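Local structure of HhaI Restriction Endonuclease (Haemophilus parahaemolyticus, 6UKF) at a contact of chain A with DNA. The protein cleaves double-stranded DNA as a restriction endonuclease that recognises the short palindromic sequence GCGC. Residues are numbered along the deposited sequence; one frame, centred on the assembly and turned at random.

A contact of chain A with DNA. Residues 155, 157-160. With nucleotides of chain C; nucleotides of chain B.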
loop_
_atom_site.group_PDB
_atom_site.type_symbol
_atom_site.label_atom_id
_atom_site.label_comp_id
_atom_site.label_asym_id
_atom_site.label_seq_id
_atom_site.Cartn_x
_atom_site.Cartn_y
_atom_site.Cartn_z
ATOM N N ARG A 155 -0.908 -8.582 -11.147
ATOM C CA ARG A 155 0.517 -8.502 -11.427
ATOM C C ARG A 155 1.315 -9.141 -10.304
ATOM O O ARG A 155 0.900 -9.145 -9.143
ATOM C CB ARG A 155 0.989 -7.053 -11.624
ATOM C CG ARG A 155 0.967 -6.160 -10.378
ATOM C CD ARG A 155 1.437 -4.762 -10.754
ATOM N NE ARG A 155 1.344 -3.781 -9.675
ATOM C CZ ARG A 155 2.337 -3.468 -8.843
ATOM N NH1 ARG A 155 3.517 -4.068 -8.937
ATOM N NH2 ARG A 155 2.144 -2.551 -7.906
ATOM N N LYS A 157 3.841 -8.968 -7.587
ATOM C CA LYS A 157 4.461 -7.961 -6.730
ATOM C C LYS A 157 5.325 -8.689 -5.707
ATOM O O LYS A 157 4.814 -9.300 -4.764
ATOM C CB LYS A 157 3.449 -7.033 -6.070
ATOM C CG LYS A 157 4.124 -5.933 -5.252
ATOM C CD LYS A 157 3.220 -4.729 -4.999
ATOM C CE LYS A 157 1.953 -5.090 -4.234
ATOM N NZ LYS A 157 2.215 -5.553 -2.843
ATOM N N LYS A 158 6.635 -8.633 -5.926
ATOM C CA LYS A 158 7.595 -9.219 -5.006
ATOM C C LYS A 158 7.303 -8.765 -3.583
ATOM O O LYS A 158 6.966 -7.604 -3.342
ATOM C CB LYS A 158 8.988 -8.749 -5.423
ATOM C CG LYS A 158 10.135 -9.391 -4.687
ATOM C CD LYS A 158 11.432 -8.731 -5.107
ATOM C CE LYS A 158 12.636 -9.358 -4.438
ATOM N NZ LYS A 158 13.883 -8.621 -4.783
ATOM N N SER A 159 7.436 -9.692 -2.636
ATOM C CA SER A 159 7.255 -9.348 -1.235
ATOM C C SER A 159 8.403 -8.461 -0.757
ATOM O O SER A 159 9.405 -8.256 -1.449
ATOM C CB SER A 159 7.133 -10.610 -0.382
ATOM O OG SER A 159 5.935 -11.311 -0.680
ATOM N N GLY A 160 8.243 -7.924 0.452
ATOM C CA GLY A 160 9.128 -6.896 0.949
ATOM C C GLY A 160 10.363 -7.437 1.641
ATOM O O GLY A 160 10.597 -8.639 1.744
ATOM P P DC C 7 -3.286 -9.300 1.086
ATOM O OP1 DC C 7 -4.635 -9.499 1.664
ATOM O OP2 DC C 7 -3.062 -9.430 -0.366
ATOM O "O5'" DC C 7 -2.769 -7.860 1.544
ATOM C "C5'" DC C 7 -2.938 -7.486 2.901
ATOM C "C4'" DC C 7 -2.346 -6.121 3.172
ATOM O "O4'" DC C 7 -0.898 -6.204 3.133
ATOM C "C3'" DC C 7 -2.742 -5.027 2.170
ATOM O "O3'" DC C 7 -3.140 -3.863 2.889
ATOM C "C2'" DC C 7 -1.482 -4.813 1.345
ATOM C "C1'" DC C 7 -0.389 -5.147 2.359
ATOM N N1 DC C 7 0.889 -5.568 1.746
ATOM C C2 DC C 7 2.081 -4.953 2.142
ATOM O O2 DC C 7 2.051 -4.078 3.022
ATOM N N3 DC C 7 3.239 -5.337 1.551
ATOM C C4 DC C 7 3.226 -6.285 0.609
ATOM N N4 DC C 7 4.389 -6.630 0.049
ATOM C C5 DC C 7 2.021 -6.921 0.199
ATOM C C6 DC C 7 0.890 -6.535 0.789
ATOM P P DG C 8 -3.471 -2.485 2.135
ATOM O OP1 DG C 8 -4.608 -1.880 2.861
ATOM O OP2 DG C 8 -3.567 -2.717 0.676
ATOM O "O5'" DG C 8 -2.195 -1.581 2.437
ATOM C "C5'" DG C 8 -1.942 -1.175 3.774
ATOM C "C4'" DG C 8 -0.645 -0.414 3.868
ATOM O "O4'" DG C 8 0.465 -1.299 3.615
ATOM C "C3'" DG C 8 -0.489 0.702 2.855
ATOM O "O3'" DG C 8 -1.076 1.868 3.331
ATOM C "C2'" DG C 8 1.017 0.828 2.700
ATOM C "C1'" DG C 8 1.481 -0.601 2.897
ATOM N N9 DG C 8 1.736 -1.356 1.670
ATOM C C8 DG C 8 0.857 -2.171 0.997
ATOM N N7 DG C 8 1.390 -2.768 -0.034
ATOM C C5 DG C 8 2.710 -2.334 -0.032
ATOM C C6 DG C 8 3.781 -2.647 -0.904
ATOM O O6 DG C 8 3.780 -3.402 -1.882
ATOM N N1 DG C 8 4.951 -1.991 -0.536
ATOM C C2 DG C 8 5.069 -1.136 0.531
ATOM N N2 DG C 8 6.279 -0.596 0.729
ATOM N N3 DG C 8 4.077 -0.838 1.352
ATOM C C4 DG C 8 2.934 -1.473 1.016
ATOM P P DC C 9 -1.752 2.889 2.303
ATOM O OP1 DC C 9 -2.223 4.018 3.127
ATOM O OP2 DC C 9 -2.686 2.168 1.411
ATOM O "O5'" DC C 9 -0.537 3.383 1.400
ATOM C "C5'" DC C 9 0.384 4.302 1.934
ATOM C "C4'" DC C 9 1.577 4.457 1.035
ATOM O "O4'" DC C 9 2.300 3.198 0.921
ATOM C "C3'" DC C 9 1.270 4.819 -0.411
ATOM O "O3'" DC C 9 0.911 6.170 -0.561
ATOM C "C2'" DC C 9 2.605 4.460 -1.073
ATOM C "C1'" DC C 9 2.981 3.167 -0.323
ATOM N N1 DC C 9 2.596 1.950 -1.082
ATOM C C2 DC C 9 3.504 1.412 -1.987
ATOM O O2 DC C 9 4.615 1.945 -2.103
ATOM N N3 DC C 9 3.153 0.319 -2.702
ATOM C C4 DC C 9 1.944 -0.221 -2.548
ATOM N N4 DC C 9 1.647 -1.302 -3.279
ATOM C C5 DC C 9 0.990 0.325 -1.635
ATOM C C6 DC C 9 1.352 1.407 -0.934
ATOM P P DG B 5 10.580 -5.840 -9.882
ATOM O OP1 DG B 5 11.944 -6.379 -10.070
ATOM O OP2 DG B 5 9.419 -6.744 -10.024
ATOM O "O5'" DG B 5 10.555 -5.154 -8.453
ATOM C "C5'" DG B 5 11.504 -4.154 -8.131
ATOM C "C4'" DG B 5 11.260 -3.678 -6.726
ATOM O "O4'" DG B 5 10.028 -2.901 -6.692
ATOM C "C3'" DG B 5 11.059 -4.817 -5.722
ATOM O "O3'" DG B 5 11.601 -4.481 -4.469
ATOM C "C2'" DG B 5 9.536 -4.928 -5.671
ATOM C "C1'" DG B 5 9.178 -3.444 -5.706
ATOM N N9 DG B 5 7.798 -3.153 -6.009
ATOM C C8 DG B 5 7.001 -3.708 -6.976
ATOM N N7 DG B 5 5.782 -3.235 -6.971
ATOM C C5 DG B 5 5.782 -2.311 -5.928
ATOM C C6 DG B 5 4.746 -1.479 -5.431
ATOM O O6 DG B 5 3.575 -1.387 -5.822
ATOM N N1 DG B 5 5.179 -0.702 -4.359
ATOM C C2 DG B 5 6.445 -0.726 -3.832
ATOM N N2 DG B 5 6.675 0.094 -2.798
ATOM N N3 DG B 5 7.419 -1.495 -4.287
ATOM C C4 DG B 5 7.015 -2.259 -5.329
ATOM P P DC B 6 13.092 -4.922 -4.064
ATOM O OP1 DC B 6 13.991 -4.585 -5.189
ATOM O OP2 DC B 6 13.070 -6.307 -3.547
ATOM O "O5'" DC B 6 13.409 -3.962 -2.826
ATOM C "C5'" DC B 6 13.636 -2.576 -3.047
ATOM C "C4'" DC B 6 13.014 -1.726 -1.959
ATOM O "O4'" DC B 6 11.559 -1.743 -2.093
ATOM C "C3'" DC B 6 13.281 -2.172 -0.519
ATOM O "O3'" DC B 6 13.343 -1.021 0.317
ATOM C "C2'" DC B 6 12.081 -3.062 -0.221
ATOM C "C1'" DC B 6 10.976 -2.269 -0.905
ATOM N N1 DC B 6 9.759 -3.034 -1.283
ATOM C C2 DC B 6 8.524 -2.398 -1.191
ATOM O O2 DC B 6 8.484 -1.231 -0.787
ATOM N N3 DC B 6 7.404 -3.078 -1.537
ATOM C C4 DC B 6 7.493 -4.335 -1.973
ATOM N N4 DC B 6 6.360 -4.961 -2.307
ATOM C C5 DC B 6 8.749 -5.001 -2.087
ATOM C C6 DC B 6 9.848 -4.317 -1.737
ATOM P P DG B 7 13.773 -1.129 1.859
ATOM O OP1 DG B 7 14.700 -0.004 2.110
ATOM O OP2 DG B 7 14.209 -2.510 2.149
ATOM O "O5'" DG B 7 12.417 -0.842 2.667
ATOM C "C5'" DG B 7 11.879 0.479 2.696
ATOM C "C4'" DG B 7 10.884 0.658 3.828
ATOM O "O4'" DG B 7 9.616 0.030 3.477
ATOM C "C3'" DG B 7 11.271 0.040 5.170
ATOM O "O3'" DG B 7 10.721 0.839 6.229
ATOM C "C2'" DG B 7 10.671 -1.361 5.084
ATOM C "C1'" DG B 7 9.392 -1.118 4.291
ATOM N N9 DG B 7 9.010 -2.207 3.403
ATOM C C8 DG B 7 9.836 -2.926 2.574
ATOM N N7 DG B 7 9.208 -3.824 1.869
ATOM C C5 DG B 7 7.878 -3.678 2.240
ATOM C C6 DG B 7 6.729 -4.378 1.807
ATOM O O6 DG B 7 6.655 -5.293 0.977
ATOM N N1 DG B 7 5.576 -3.917 2.437
ATOM C C2 DG B 7 5.541 -2.909 3.368
ATOM N N2 DG B 7 4.336 -2.604 3.869
ATOM N N3 DG B 7 6.609 -2.245 3.781
ATOM C C4 DG B 7 7.739 -2.681 3.177
HETATM O O HOH W 1 3.692 -7.992 -2.500
HETATM O O HOH W 2 12.121 -7.552 -1.231
HETATM O O HOH W 3 7.299 -6.981 -8.324
#
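OP2 of the DC6 phosphate in chain B is gripped by Lys158, whose ammonium NZ forms a salt bridge to it at 2.7 Å. The side chain runs fully extended beyond CG, which sits anti to the backbone N (chi1 -173°), and this reach brings its tip to the DNA backbone. Water 2 links the same OP2 to the carbonyl O of Ser159. Water 3 joins the Lys158 backbone N to OP2 of DG5.

The bases are read from the major groove. Arg155 meets DG5 of chain B end-on at its Hoogsteen edge. NH1 donates to N7 at 3.1 Å in a nearly straight bond, and NH2 donates to O6 at 2.8 Å. Both acceptors lie in the guanidinium plane, so the fork matches the acceptor pair of a guanine.

Lys157 instead bends near its end, at chi3 and chi4. The turn carries NZ to O6 of DG8 in chain C, at 2.8 Å, while CD packs against C6 of DG5. Water 1 bridges this NZ to N4 of DC7 in chain C and to the Lys157 carbonyl O.

The Lys158 carbonyl O accepts from N4 of DC6 at 2.9 Å, with a C=O...N angle of 170°. DC6 and DG8 form one base pair, so the loop reads both partners. Gly160 lays its CA against C6 of DG7 and C5 of DC6, each at 3.6 Å.

Strand 148-156 and the loop after it thus form a base-reading element. It reads part of the GCGC site, the DG5-DC9 and DC6-DG8 pairs by hydrogen bonds, with Gly160 packed on DG7. It adds a salt bridge to the DC6 phosphate and water links to the backbone, and so probably helps the endonuclease select its recognition site.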